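Long-range contacts in putative acetyltransferase (PDB 3DSB), which probably transfers an acyl group, most likely acetyl as in other GNAT-family acetyltransferases, to an acceptor that is not known: residues F23-L27 with S89-D93; Y57-T61 with Y104-I109; E52-H58 with Q69-Y74; M14-I20 with V45-L50. One frame throughout, in Å; residues are numbered along the deposited sequence. Where two conformers were deposited one is given.

In the fold
The four contacts lie in or against one mixed sheet of the GNAT fold. Contact 3 is the sheet's own hairpin pairing of strands 56-62 and 65-77. Contact 2 starts from the same strand, shares Y57 and H58 with it, and packs helix 101-115 on the face carrying H58; contact 1 lays helix 17-32 across strand 82-92 on the opposite face. Contact 4 joins helix 17-32 to helix 38-50 and closes before contacts 2 and 3 open, while contact 3 is nested within the loop closed by contact 1. Centres lie about 11 to 16 Å apart. The sheet is thus covered by helices on both faces, and Y57 ties contact 4 to the hairpin.

Contact 1. Residues F23-L27 with S89-D93; sequences FNYNL and SVYVD
This is a buried helix-on-sheet contact, in which segment 23-27 of helix 17-32 crosses strand 89-92 almost at right angles (98°), the axes 8.5 Å apart at closest approach. The CA atoms of L27 and Y91 come nearest, at 6.2 Å. Y91, extended at -149/140 with chi1 t, turns its CA-to-CB bond toward the helix. Its CD2 lies 3.5 Å from F23 CG (chi1 m), the rings oblique at 42° with centroids 5.2 Å apart, and its CD1 lies 3.7 Å from L27 CB. Such packing of the first helix against the central sheet belongs to the GNAT fold. L27 (t, p) brings CD1 3.4 Å from V90 O and CD2 3.6 Å from S89 CB. N26 ND2 gives Y91 OH a weak hydrogen bond of 3.3 Å; this hydroxyl also hydrogen-bonds E30. A water bridges N24 OD1 (2.8 Å) and S89 OG (2.6 Å). S89 OG also hydrogen-bonds Q69 NE2, N24 ND2 donates to I20 O, and N24 OD1 accepts from W79 of the second subunit.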
loop_
_atom_site.group_PDB
_atom_site.type_symbol
_atom_site.label_atom_id
_atom_site.label_comp_id
_atom_site.label_asym_id
_atom_site.label_seq_id
_atom_site.Cartn_x
_atom_site.Cartn_y
_atom_site.Cartn_z
ATOM N N PHE A 23 8.536 20.489 3.130
ATOM C CA PHE A 23 9.086 19.767 1.986
ATOM C C PHE A 23 7.974 19.089 1.180
ATOM O O PHE A 23 7.986 19.071 -0.067
ATOM C CB PHE A 23 10.048 18.674 2.447
ATOM C CG PHE A 23 11.417 19.160 2.860
ATOM C CD1 PHE A 23 11.781 20.495 2.772
ATOM C CD2 PHE A 23 12.352 18.221 3.297
ATOM C CE1 PHE A 23 13.091 20.912 3.130
ATOM C CE2 PHE A 23 13.646 18.621 3.689
ATOM C CZ PHE A 23 14.000 19.956 3.591
ATOM N N ASN A 24 6.980 18.544 1.885
ATOM C CA ASN A 24 5.894 17.877 1.177
ATOM C C ASN A 24 4.982 18.841 0.429
ATOM O O ASN A 24 4.559 18.533 -0.704
ATOM C CB ASN A 24 5.132 16.984 2.142
ATOM C CG ASN A 24 5.772 15.629 2.233
ATOM O OD1 ASN A 24 5.539 14.768 1.364
ATOM N ND2 ASN A 24 6.655 15.448 3.216
ATOM N N TYR A 25 4.728 20.004 1.035
ATOM C CA TYR A 25 4.004 21.073 0.360
ATOM C C TYR A 25 4.777 21.427 -0.909
ATOM O O TYR A 25 4.181 21.513 -2.024
ATOM C CB TYR A 25 3.837 22.297 1.261
ATOM C CG TYR A 25 3.108 23.416 0.579
ATOM C CD1 TYR A 25 1.718 23.499 0.651
ATOM C CD2 TYR A 25 3.793 24.361 -0.152
ATOM C CE1 TYR A 25 1.030 24.508 0.016
ATOM C CE2 TYR A 25 3.111 25.382 -0.813
ATOM C CZ TYR A 25 1.735 25.448 -0.724
ATOM O OH TYR A 25 1.039 26.464 -1.369
ATOM N N ASN A 26 6.097 21.635 -0.780
ATOM C CA ASN A 26 6.856 22.023 -1.979
ATOM C C ASN A 26 6.855 20.940 -3.042
ATOM O O ASN A 26 6.788 21.222 -4.242
ATOM C CB ASN A 26 8.307 22.328 -1.608
ATOM C CG ASN A 26 8.465 23.602 -0.789
ATOM O OD1 ASN A 26 7.543 24.389 -0.667
ATOM N ND2 ASN A 26 9.663 23.811 -0.233
ATOM N N LEU A 27 6.978 19.684 -2.611
ATOM C CA LEU A 27 6.991 18.556 -3.529
ATOM C C LEU A 27 5.718 18.479 -4.368
ATOM O O LEU A 27 5.753 18.291 -5.586
ATOM C CB LEU A 27 7.132 17.257 -2.739
ATOM C CG LEU A 27 7.066 15.919 -3.468
ATOM C CD1 LEU A 27 8.151 15.786 -4.571
ATOM C CD2 LEU A 27 7.108 14.696 -2.514
ATOM N N SER A 89 7.314 9.293 -1.384
ATOM C CA SER A 89 7.805 10.630 -1.667
ATOM C C SER A 89 9.302 10.729 -1.486
ATOM O O SER A 89 9.885 10.069 -0.635
ATOM C CB SER A 89 7.160 11.631 -0.710
ATOM O OG SER A 89 7.528 11.336 0.639
ATOM N N VAL A 90 9.901 11.597 -2.286
ATOM C CA VAL A 90 11.301 12.004 -2.112
ATOM C C VAL A 90 11.369 13.495 -2.432
ATOM O O VAL A 90 10.820 13.946 -3.434
ATOM C CB VAL A 90 12.264 11.256 -3.076
ATOM C CG1 VAL A 90 13.725 11.582 -2.737
ATOM C CG2 VAL A 90 12.034 9.730 -3.121
ATOM N N TYR A 91 12.091 14.265 -1.617
ATOM C CA TYR A 91 12.222 15.710 -1.894
ATOM C C TYR A 91 13.589 16.161 -1.379
ATOM O O TYR A 91 14.011 15.782 -0.259
ATOM C CB TYR A 91 11.142 16.517 -1.143
ATOM C CG TYR A 91 11.198 17.992 -1.473
ATOM C CD1 TYR A 91 10.633 18.467 -2.660
ATOM C CD2 TYR A 91 11.844 18.899 -0.639
ATOM C CE1 TYR A 91 10.715 19.806 -3.004
ATOM C CE2 TYR A 91 11.906 20.259 -0.988
ATOM C CZ TYR A 91 11.328 20.700 -2.161
ATOM O OH TYR A 91 11.404 22.063 -2.490
ATOM N N VAL A 92 14.214 17.020 -2.161
ATOM C CA VAL A 92 15.511 17.598 -1.820
ATOM C C VAL A 92 15.345 19.119 -1.864
ATOM O O VAL A 92 14.900 19.669 -2.884
ATOM C CB VAL A 92 16.614 17.167 -2.833
ATOM C CG1 VAL A 92 18.004 17.812 -2.443
ATOM C CG2 VAL A 92 16.739 15.662 -2.916
ATOM N N ASP A 93 15.702 19.792 -0.775
ATOM C CA ASP A 93 15.716 21.260 -0.718
ATOM C C ASP A 93 16.501 21.820 -1.904
ATOM O O ASP A 93 17.576 21.308 -2.247
ATOM C CB ASP A 93 16.390 21.625 0.622
ATOM C CG ASP A 93 16.514 23.108 0.881
ATOM O OD1 ASP A 93 16.926 23.898 -0.004
ATOM O OD2 ASP A 93 16.239 23.451 2.047
HETATM O O HOH W 1 5.339 12.025 1.938
#

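Contact 2. Residues Y57-T61 with Y104-I109; sequences YHVYT and YLFNYI
Helix 104-109 packs over strand 57-61 at 137°, with the axes 9.9 Å apart at closest approach and the CA atoms of Y60 and L105 nearest, at 7.5 Å. In the extended strand H58 and Y60 point toward the helix, while V59 between them points away. The apolar contacts gather round Y60 (chi1 t): its CB lies 4.1 Å from L105 CD2, which sits at the edge of the Y60 ring, and its CE1 lies 3.9 Å from Y104 CD2. L105 is m, t and Y104 chi1 is m. One turn on, the aromatic pair of H58 (chi1 m) and Y108 (chi1 t) is oblique, planes at 56° and centroids 5.6 Å apart, with H58 CD2 to Y108 CE2 at 3.9 Å. I109, in the m, m rotamer, brings CD1 within 4.0 Å of H58 ND1. Side-chain packing alone joins the segments. Helix 101-115, which follows strand 82-92, covers this face of the GNAT sheet: L105 also touches A68 of strand 65-77, I109 meets L85 and F106 meets V90 of strand 82-92.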
loop_
_atom_site.group_PDB
_atom_site.type_symbol
_atom_site.label_atom_id
_atom_site.label_comp_id
_atom_site.label_asym_id
_atom_site.label_seq_id
_atom_site.Cartn_x
_atom_site.Cartn_y
_atom_site.Cartn_z
ATOM N N TYR A 57 9.570 8.141 7.750
ATOM C CA TYR A 57 10.401 9.137 7.092
ATOM C C TYR A 57 11.837 8.922 7.481
ATOM O O TYR A 57 12.148 8.650 8.660
ATOM C CB TYR A 57 10.040 10.550 7.528
ATOM C CG TYR A 57 8.649 10.999 7.208
ATOM C CD1 TYR A 57 8.334 11.483 5.956
ATOM C CD2 TYR A 57 7.692 11.096 8.222
ATOM C CE1 TYR A 57 7.027 11.971 5.687
ATOM C CE2 TYR A 57 6.421 11.548 7.978
ATOM C CZ TYR A 57 6.091 12.005 6.703
ATOM O OH TYR A 57 4.803 12.448 6.505
ATOM N N HIS A 58 12.720 9.106 6.499
ATOM C CA HIS A 58 14.147 9.289 6.761
ATOM C C HIS A 58 14.513 10.654 6.202
ATOM O O HIS A 58 13.987 11.081 5.152
ATOM C CB HIS A 58 15.009 8.207 6.093
ATOM C CG HIS A 58 14.858 6.855 6.711
ATOM N ND1 HIS A 58 13.778 6.037 6.443
ATOM C CD2 HIS A 58 15.612 6.194 7.628
ATOM C CE1 HIS A 58 13.890 4.919 7.145
ATOM N NE2 HIS A 58 14.987 4.990 7.877
ATOM N N VAL A 59 15.446 11.321 6.874
ATOM C CA VAL A 59 15.903 12.621 6.441
ATOM C C VAL A 59 17.423 12.587 6.272
ATOM O O VAL A 59 18.148 11.838 6.965
ATOM C CB VAL A 59 15.520 13.721 7.474
ATOM C CG1 VAL A 59 14.018 13.960 7.444
ATOM C CG2 VAL A 59 15.985 13.362 8.926
ATOM N N TYR A 60 17.848 13.390 5.298
ATOM C CA TYR A 60 19.277 13.620 5.020
ATOM C C TYR A 60 19.666 14.925 5.711
ATOM O O TYR A 60 19.012 15.936 5.529
ATOM C CB TYR A 60 19.466 13.706 3.516
ATOM C CG TYR A 60 20.892 13.708 3.018
ATOM C CD1 TYR A 60 21.445 12.562 2.440
ATOM C CD2 TYR A 60 21.656 14.872 3.063
ATOM C CE1 TYR A 60 22.766 12.561 1.953
ATOM C CE2 TYR A 60 22.933 14.889 2.567
ATOM C CZ TYR A 60 23.476 13.748 2.004
ATOM O OH TYR A 60 24.760 13.800 1.519
ATOM N N THR A 61 20.680 14.863 6.587
ATOM C CA THR A 61 21.061 16.062 7.347
ATOM C C THR A 61 22.513 16.431 7.110
ATOM O O THR A 61 23.375 15.558 6.890
ATOM C CB THR A 61 20.816 15.884 8.886
ATOM O OG1 THR A 61 21.719 14.910 9.419
ATOM C CG2 THR A 61 19.366 15.429 9.154
ATOM N N TYR A 104 21.271 9.101 -3.050
ATOM C CA TYR A 104 21.703 8.608 -1.735
ATOM C C TYR A 104 20.489 8.089 -0.955
ATOM O O TYR A 104 20.552 7.024 -0.296
ATOM C CB TYR A 104 22.397 9.689 -0.895
ATOM C CG TYR A 104 23.813 10.030 -1.275
ATOM C CD1 TYR A 104 24.778 9.040 -1.396
ATOM C CD2 TYR A 104 24.166 11.354 -1.509
ATOM C CE1 TYR A 104 26.097 9.379 -1.759
ATOM C CE2 TYR A 104 25.471 11.711 -1.864
ATOM C CZ TYR A 104 26.416 10.715 -1.998
ATOM O OH TYR A 104 27.712 11.081 -2.366
ATOM N N LEU A 105 19.397 8.852 -0.986
ATOM C CA LEU A 105 18.187 8.432 -0.249
ATOM C C LEU A 105 17.588 7.187 -0.860
ATOM O O LEU A 105 17.243 6.244 -0.162
ATOM C CB LEU A 105 17.153 9.567 -0.234
ATOM C CG LEU A 105 17.528 10.748 0.663
ATOM C CD1 LEU A 105 16.526 11.845 0.449
ATOM C CD2 LEU A 105 17.581 10.300 2.120
ATOM N N PHE A 106 17.455 7.180 -2.181
ATOM C CA PHE A 106 16.817 6.040 -2.835
ATOM C C PHE A 106 17.631 4.760 -2.609
ATOM O O PHE A 106 17.082 3.678 -2.336
ATOM C CB PHE A 106 16.692 6.366 -4.318
ATOM C CG PHE A 106 15.382 6.017 -4.876
ATOM C CD1 PHE A 106 14.342 6.948 -4.922
ATOM C CD2 PHE A 106 15.178 4.744 -5.369
ATOM C CE1 PHE A 106 13.055 6.584 -5.438
ATOM C CE2 PHE A 106 13.950 4.375 -5.889
ATOM C CZ PHE A 106 12.885 5.297 -5.921
ATOM N N ASN A 107 18.952 4.880 -2.726
ATOM C CA ASN A 107 19.818 3.723 -2.519
ATOM C C ASN A 107 19.856 3.281 -1.064
ATOM O O ASN A 107 20.022 2.086 -0.766
ATOM C CB ASN A 107 21.203 3.988 -3.115
ATOM C CG ASN A 107 21.199 3.865 -4.627
ATOM O OD1 ASN A 107 20.509 3.010 -5.169
ATOM N ND2 ASN A 107 21.931 4.742 -5.313
ATOM N N TYR A 108 19.685 4.228 -0.142
ATOM C CA TYR A 108 19.560 3.882 1.268
ATOM C C TYR A 108 18.347 2.975 1.503
ATOM O O TYR A 108 18.440 1.981 2.214
ATOM C CB TYR A 108 19.418 5.170 2.100
ATOM C CG TYR A 108 19.557 4.989 3.606
ATOM C CD1 TYR A 108 20.820 5.056 4.191
ATOM C CD2 TYR A 108 18.446 4.787 4.436
ATOM C CE1 TYR A 108 21.009 4.908 5.533
ATOM C CE2 TYR A 108 18.644 4.618 5.843
ATOM C CZ TYR A 108 19.933 4.693 6.359
ATOM O OH TYR A 108 20.192 4.545 7.738
ATOM N N ILE A 109 17.222 3.299 0.898
ATOM C CA ILE A 109 16.025 2.473 1.054
ATOM C C ILE A 109 16.226 1.130 0.329
ATOM O O ILE A 109 15.829 0.083 0.850
ATOM C CB ILE A 109 14.766 3.229 0.578
ATOM C CG1 ILE A 109 14.622 4.568 1.332
ATOM C CG2 ILE A 109 13.536 2.325 0.682
ATOM C CD1 ILE A 109 14.625 4.484 2.828
#

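Contact 3. Residues E52-H58 with Q69-Y74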
loop_
_atom_site.group_PDB
_atom_site.type_symbol
_atom_site.label_atom_id
_atom_site.label_comp_id
_atom_site.label_asym_id
_atom_site.label_seq_id
_atom_site.Cartn_x
_atom_site.Cartn_y
_atom_site.Cartn_z
ATOM N N GLU A 52 5.154 4.391 13.876
ATOM C CA GLU A 52 6.087 3.664 13.019
ATOM C C GLU A 52 5.403 2.537 12.222
ATOM O O GLU A 52 5.935 2.047 11.209
ATOM C CB GLU A 52 7.207 3.093 13.908
ATOM C CG GLU A 52 6.691 2.333 15.187
ATOM C CD GLU A 52 5.828 3.181 16.215
ATOM O OE1 GLU A 52 6.158 4.368 16.591
ATOM O OE2 GLU A 52 4.789 2.612 16.669
ATOM N N ARG A 53 4.232 2.104 12.691
ATOM C CA ARG A 53 3.485 1.095 11.984
ATOM C C ARG A 53 2.845 1.640 10.717
ATOM O O ARG A 53 2.519 0.857 9.814
ATOM C CB ARG A 53 2.434 0.459 12.900
ATOM C CG ARG A 53 3.056 -0.199 14.125
ATOM C CD ARG A 53 1.977 -0.570 15.132
ATOM N NE ARG A 53 1.428 0.597 15.831
ATOM C CZ ARG A 53 0.417 0.536 16.704
ATOM N NH1 ARG A 53 -0.186 -0.622 16.966
ATOM N NH2 ARG A 53 -0.013 1.638 17.305
ATOM N N LYS A 54 2.673 2.968 10.621
ATOM C CA LYS A 54 2.114 3.578 9.398
ATOM C C LYS A 54 3.151 3.733 8.269
ATOM O O LYS A 54 2.759 3.970 7.130
ATOM C CB LYS A 54 1.503 4.941 9.691
ATOM C CG LYS A 54 0.192 4.957 10.557
ATOM C CD LYS A 54 -0.356 6.364 10.764
ATOM C CE LYS A 54 -1.741 6.435 11.485
ATOM N NZ LYS A 54 -1.630 5.967 12.916
ATOM N N GLY A 55 4.450 3.591 8.560
ATOM C CA GLY A 55 5.490 3.963 7.590
ATOM C C GLY A 55 6.591 4.730 8.295
ATOM O O GLY A 55 6.565 4.913 9.531
ATOM N N LYS A 56 7.569 5.174 7.525
ATOM C CA LYS A 56 8.725 5.881 8.081
ATOM C C LYS A 56 9.211 6.992 7.160
ATOM O O LYS A 56 9.270 6.805 5.927
ATOM C CB LYS A 56 9.903 4.915 8.284
ATOM C CG LYS A 56 9.656 3.704 9.130
ATOM C CD LYS A 56 9.648 3.978 10.612
ATOM C CE LYS A 56 9.659 2.625 11.336
ATOM N NZ LYS A 56 8.658 1.635 10.706
ATOM N N TYR A 57 9.570 8.141 7.750
ATOM C CA TYR A 57 10.401 9.137 7.092
ATOM C C TYR A 57 11.837 8.922 7.481
ATOM O O TYR A 57 12.148 8.650 8.660
ATOM C CB TYR A 57 10.040 10.550 7.528
ATOM C CG TYR A 57 8.649 10.999 7.208
ATOM C CD1 TYR A 57 8.334 11.483 5.956
ATOM C CD2 TYR A 57 7.692 11.096 8.222
ATOM C CE1 TYR A 57 7.027 11.971 5.687
ATOM C CE2 TYR A 57 6.421 11.548 7.978
ATOM C CZ TYR A 57 6.091 12.005 6.703
ATOM O OH TYR A 57 4.803 12.448 6.505
ATOM N N HIS A 58 12.720 9.106 6.499
ATOM C CA HIS A 58 14.147 9.289 6.761
ATOM C C HIS A 58 14.513 10.654 6.202
ATOM O O HIS A 58 13.987 11.081 5.152
ATOM C CB HIS A 58 15.009 8.207 6.093
ATOM C CG HIS A 58 14.858 6.855 6.711
ATOM N ND1 HIS A 58 13.778 6.037 6.443
ATOM C CD2 HIS A 58 15.612 6.194 7.628
ATOM C CE1 HIS A 58 13.890 4.919 7.145
ATOM N NE2 HIS A 58 14.987 4.990 7.877
ATOM N N GLN A 69 14.161 14.514 2.337
ATOM C CA GLN A 69 13.377 13.442 3.008
ATOM C C GLN A 69 12.949 12.394 2.024
ATOM O O GLN A 69 12.775 12.679 0.828
ATOM C CB GLN A 69 12.133 14.001 3.694
ATOM C CG GLN A 69 11.100 14.607 2.740
ATOM C CD GLN A 69 9.891 13.656 2.513
ATOM O OE1 GLN A 69 9.011 13.529 3.379
ATOM N NE2 GLN A 69 9.833 13.035 1.342
ATOM N N ILE A 70 12.741 11.194 2.561
ATOM C CA ILE A 70 12.109 10.119 1.763
ATOM C C ILE A 70 11.145 9.392 2.697
ATOM O O ILE A 70 11.444 9.215 3.896
ATOM C CB ILE A 70 13.189 9.140 1.178
ATOM C CG1 ILE A 70 12.568 8.137 0.213
ATOM C CG2 ILE A 70 14.044 8.498 2.257
ATOM C CD1 ILE A 70 13.597 7.458 -0.761
HETATM N N MSE A 71 9.979 9.004 2.175
HETATM C CA MSE A 71 8.926 8.375 2.975
HETATM C C MSE A 71 8.475 7.086 2.335
HETATM O O MSE A 71 8.362 7.025 1.100
HETATM C CB MSE A 71 7.707 9.288 3.128
HETATM C CG MSE A 71 6.756 8.822 4.203
HETATM SE SE MSE A 71 5.369 7.571 3.578
HETATM C CE MSE A 71 3.969 8.872 3.183
ATOM N N TYR A 72 8.291 6.048 3.142
ATOM C CA TYR A 72 7.677 4.806 2.642
ATOM C C TYR A 72 6.633 4.276 3.587
ATOM O O TYR A 72 6.681 4.529 4.802
ATOM C CB TYR A 72 8.701 3.709 2.356
ATOM C CG TYR A 72 9.552 3.292 3.520
ATOM C CD1 TYR A 72 9.087 2.391 4.483
ATOM C CD2 TYR A 72 10.848 3.793 3.674
ATOM C CE1 TYR A 72 9.891 1.993 5.569
ATOM C CE2 TYR A 72 11.653 3.393 4.707
ATOM C CZ TYR A 72 11.187 2.507 5.664
ATOM O OH TYR A 72 12.011 2.105 6.682
ATOM N N THR A 73 5.700 3.523 3.005
ATOM C CA THR A 73 4.729 2.773 3.791
ATOM C C THR A 73 4.927 1.281 3.502
ATOM O O THR A 73 5.736 0.906 2.654
ATOM C CB THR A 73 3.293 3.159 3.406
ATOM O OG1 THR A 73 3.096 2.913 2.027
ATOM C CG2 THR A 73 2.974 4.626 3.671
ATOM N N TYR A 74 4.129 0.437 4.175
ATOM C CA TYR A 74 4.253 -1.024 3.979
ATOM C C TYR A 74 2.999 -1.612 3.384
ATOM O O TYR A 74 1.899 -1.128 3.664
ATOM C CB TYR A 74 4.395 -1.742 5.314
ATOM C CG TYR A 74 5.498 -1.177 6.141
ATOM C CD1 TYR A 74 6.795 -1.535 5.883
ATOM C CD2 TYR A 74 5.233 -0.264 7.191
ATOM C CE1 TYR A 74 7.870 -1.017 6.668
ATOM C CE2 TYR A 74 6.289 0.275 7.957
ATOM C CZ TYR A 74 7.606 -0.121 7.690
ATOM O OH TYR A 74 8.652 0.380 8.439
HETATM O O HOH W 2 11.801 6.550 4.589
#
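H58, K56 and Y57 bury the most surface in this pairing, the antiparallel hairpin of strands 56-62 and 65-77 in the central GNAT sheet. H58 forms a hydrogen-bonded pair with I70, H58 N to I70 O and I70 N to H58 O both 2.9 Å. Its ring meets that of Y72 rim to rim, and a water links H58 ND1 to K56 O and I70 O. K56 pairs likewise with Y72 (K56 N to Y72 O 2.9 Å, Y72 N to K56 O 3.0 Å), its CB making an off-centre CH-pi contact with the Y72 ring. K56 NZ donates to Y74 OH at 2.6 Å and to E52 O at 2.8 Å. Y57, in the non-hydrogen-bonded pair with M71, points to the other face, its CE1 3.5 Å from M71 CG. At G55 the backbone angles (136/-177) would press a CB against K54 O, and the neighbouring strand would put it 2.4 Å from Y72 O, so only glycine fits. Helix 101-115 lies on the face of H58 and Y72; helices 17-32 and 38-50 lie on that of Y57 and M71, where Y57 OH hydrogen-bonds D78 OD2 of the second subunit. Strand 82-92 flanks 65-77 on its far side.

Contact 4. Residues M14-I20 with V45-L50; sequences MDDLDTI and VKALLL
Segment 14-20, a short 3-10 turn (14-16) leading into helix 17-32, lies beside helical residues 45-50, and apolar side chains make the contact. The nearest CA pairs are M14 with L49 (6.2 Å) and L17 with K46 (6.4 Å). Selenomethionine M14, for which one of two conformers is given, takes the t, p, p rotamer; although its CA-to-CB bond points sideways, the chain curls so that CE reaches L50 CG at 3.4 Å and L49 CB at 3.7 Å, with SE 4.1 Å from K46 CG. L17 (t, p) likewise starts sideways and places CD1 3.6 Å from V45 CG1 and 3.7 Å from K46 N, while its CB rests 4.0 Å from L49 CD1. I20 (m, t) has its CA-to-CB bond toward the partner: CG2 meets V45 CG1 at 3.6 Å and CD1 lies 4.3 Å from L49 CD2. Thus V45 (chi1 t) touches both L17 and I20 through CG1, and L49 (m, t) spreads its methyls between the same two residues, CD1 to L17 and CD2 to I20. K46, all t, extends its amine away from the contact. The buried end of the patch closes on Y57 of strand 56-62, touched by I20, V45 and L49. Two successive helices after the first strand, packed together over one face of the sheet, are characteristic of the N-terminal half of the GNAT fold.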
loop_
_atom_site.group_PDB
_atom_site.type_symbol
_atom_site.label_atom_id
_atom_site.label_comp_id
_atom_site.label_asym_id
_atom_site.label_seq_id
_atom_site.Cartn_x
_atom_site.Cartn_y
_atom_site.Cartn_z
HETATM N N MSE A 14 10.043 13.903 15.930
HETATM C CA MSE A 14 8.931 14.862 16.016
HETATM C C MSE A 14 9.364 16.302 15.730
HETATM O O MSE A 14 8.596 17.071 15.147
HETATM C CB MSE A 14 8.190 14.757 17.362
HETATM C CG MSE A 14 6.954 15.657 17.476
HETATM SE SE MSE A 14 5.603 15.345 16.070
HETATM C CE MSE A 14 5.347 13.470 16.394
ATOM N N ASP A 15 10.589 16.678 16.125
ATOM C CA ASP A 15 11.105 18.021 15.806
ATOM C C ASP A 15 11.239 18.342 14.323
ATOM O O ASP A 15 11.364 19.499 13.951
ATOM C CB ASP A 15 12.467 18.244 16.473
ATOM C CG ASP A 15 12.332 18.781 17.880
ATOM O OD1 ASP A 15 13.355 19.249 18.426
ATOM O OD2 ASP A 15 11.195 18.764 18.423
ATOM N N ASP A 16 11.238 17.305 13.484
ATOM C CA ASP A 16 11.333 17.499 12.045
ATOM C C ASP A 16 9.972 17.808 11.394
ATOM O O ASP A 16 9.912 18.054 10.175
ATOM C CB ASP A 16 11.838 16.217 11.417
ATOM C CG ASP A 16 13.236 15.824 11.866
ATOM O OD1 ASP A 16 14.100 16.726 12.050
ATOM O OD2 ASP A 16 13.458 14.600 11.964
ATOM N N LEU A 17 8.905 17.804 12.182
ATOM C CA LEU A 17 7.547 17.990 11.642
ATOM C C LEU A 17 7.436 19.180 10.693
ATOM O O LEU A 17 6.928 19.058 9.585
ATOM C CB LEU A 17 6.514 18.141 12.780
ATOM C CG LEU A 17 5.088 18.592 12.382
ATOM C CD1 LEU A 17 4.409 17.522 11.523
ATOM C CD2 LEU A 17 4.195 18.864 13.572
ATOM N N ASP A 18 7.855 20.363 11.133
ATOM C CA ASP A 18 7.601 21.530 10.305
ATOM C C ASP A 18 8.357 21.476 8.987
ATOM O O ASP A 18 7.817 21.840 7.932
ATOM C CB ASP A 18 7.965 22.825 11.055
ATOM C CG ASP A 18 6.980 23.160 12.154
ATOM O OD1 ASP A 18 5.966 22.442 12.310
ATOM O OD2 ASP A 18 7.230 24.158 12.871
ATOM N N THR A 19 9.604 21.012 9.049
ATOM C CA THR A 19 10.418 20.904 7.832
ATOM C C THR A 19 9.854 19.842 6.874
ATOM O O THR A 19 9.769 20.068 5.669
ATOM C CB THR A 19 11.857 20.600 8.197
ATOM O OG1 THR A 19 12.325 21.670 9.029
ATOM C CG2 THR A 19 12.729 20.502 6.952
ATOM N N ILE A 20 9.480 18.682 7.395
ATOM C CA ILE A 20 8.912 17.625 6.527
ATOM C C ILE A 20 7.594 18.086 5.895
ATOM O O ILE A 20 7.329 17.797 4.712
ATOM C CB ILE A 20 8.745 16.312 7.320
ATOM C CG1 ILE A 20 10.138 15.727 7.616
ATOM C CG2 ILE A 20 7.900 15.315 6.567
ATOM C CD1 ILE A 20 10.131 14.555 8.588
ATOM N N VAL A 45 1.403 14.355 8.532
ATOM C CA VAL A 45 2.826 14.098 8.814
ATOM C C VAL A 45 3.011 13.744 10.299
ATOM O O VAL A 45 3.713 12.796 10.640
ATOM C CB VAL A 45 3.665 15.341 8.474
ATOM C CG1 VAL A 45 5.137 15.163 8.930
ATOM C CG2 VAL A 45 3.602 15.573 6.979
ATOM N N LYS A 46 2.363 14.512 11.178
ATOM C CA LYS A 46 2.458 14.217 12.626
ATOM C C LYS A 46 2.002 12.782 12.909
ATOM O O LYS A 46 2.635 12.038 13.692
ATOM C CB LYS A 46 1.621 15.220 13.430
ATOM C CG LYS A 46 1.689 14.990 14.929
ATOM C CD LYS A 46 0.658 15.887 15.627
ATOM C CE LYS A 46 0.858 15.834 17.137
ATOM N NZ LYS A 46 -0.002 16.851 17.816
ATOM N N ALA A 47 0.871 12.392 12.307
ATOM C CA ALA A 47 0.329 11.072 12.600
ATOM C C ALA A 47 1.353 10.006 12.206
ATOM O O ALA A 47 1.556 9.013 12.916
ATOM C CB ALA A 47 -1.011 10.837 11.877
ATOM N N LEU A 48 2.003 10.202 11.061
ATOM C CA LEU A 48 2.995 9.249 10.611
ATOM C C LEU A 48 4.212 9.258 11.549
ATOM O O LEU A 48 4.717 8.198 11.928
ATOM C CB LEU A 48 3.357 9.575 9.155
ATOM C CG LEU A 48 3.947 8.502 8.248
ATOM C CD1 LEU A 48 3.874 9.005 6.795
ATOM C CD2 LEU A 48 5.371 8.203 8.641
ATOM N N LEU A 49 4.680 10.452 11.935
ATOM C CA LEU A 49 5.838 10.532 12.863
ATOM C C LEU A 49 5.578 9.799 14.173
ATOM O O LEU A 49 6.528 9.250 14.767
ATOM C CB LEU A 49 6.234 11.987 13.112
ATOM C CG LEU A 49 6.896 12.698 11.923
ATOM C CD1 LEU A 49 6.925 14.196 12.191
ATOM C CD2 LEU A 49 8.310 12.204 11.674
ATOM N N LEU A 50 4.307 9.798 14.601
ATOM C CA LEU A 50 3.932 9.231 15.892
ATOM C C LEU A 50 3.730 7.729 15.834
ATOM O O LEU A 50 3.648 7.081 16.895
ATOM C CB LEU A 50 2.644 9.879 16.411
ATOM C CG LEU A 50 2.796 11.274 16.994
ATOM C CD1 LEU A 50 1.423 11.925 17.159
ATOM C CD2 LEU A 50 3.552 11.185 18.350
#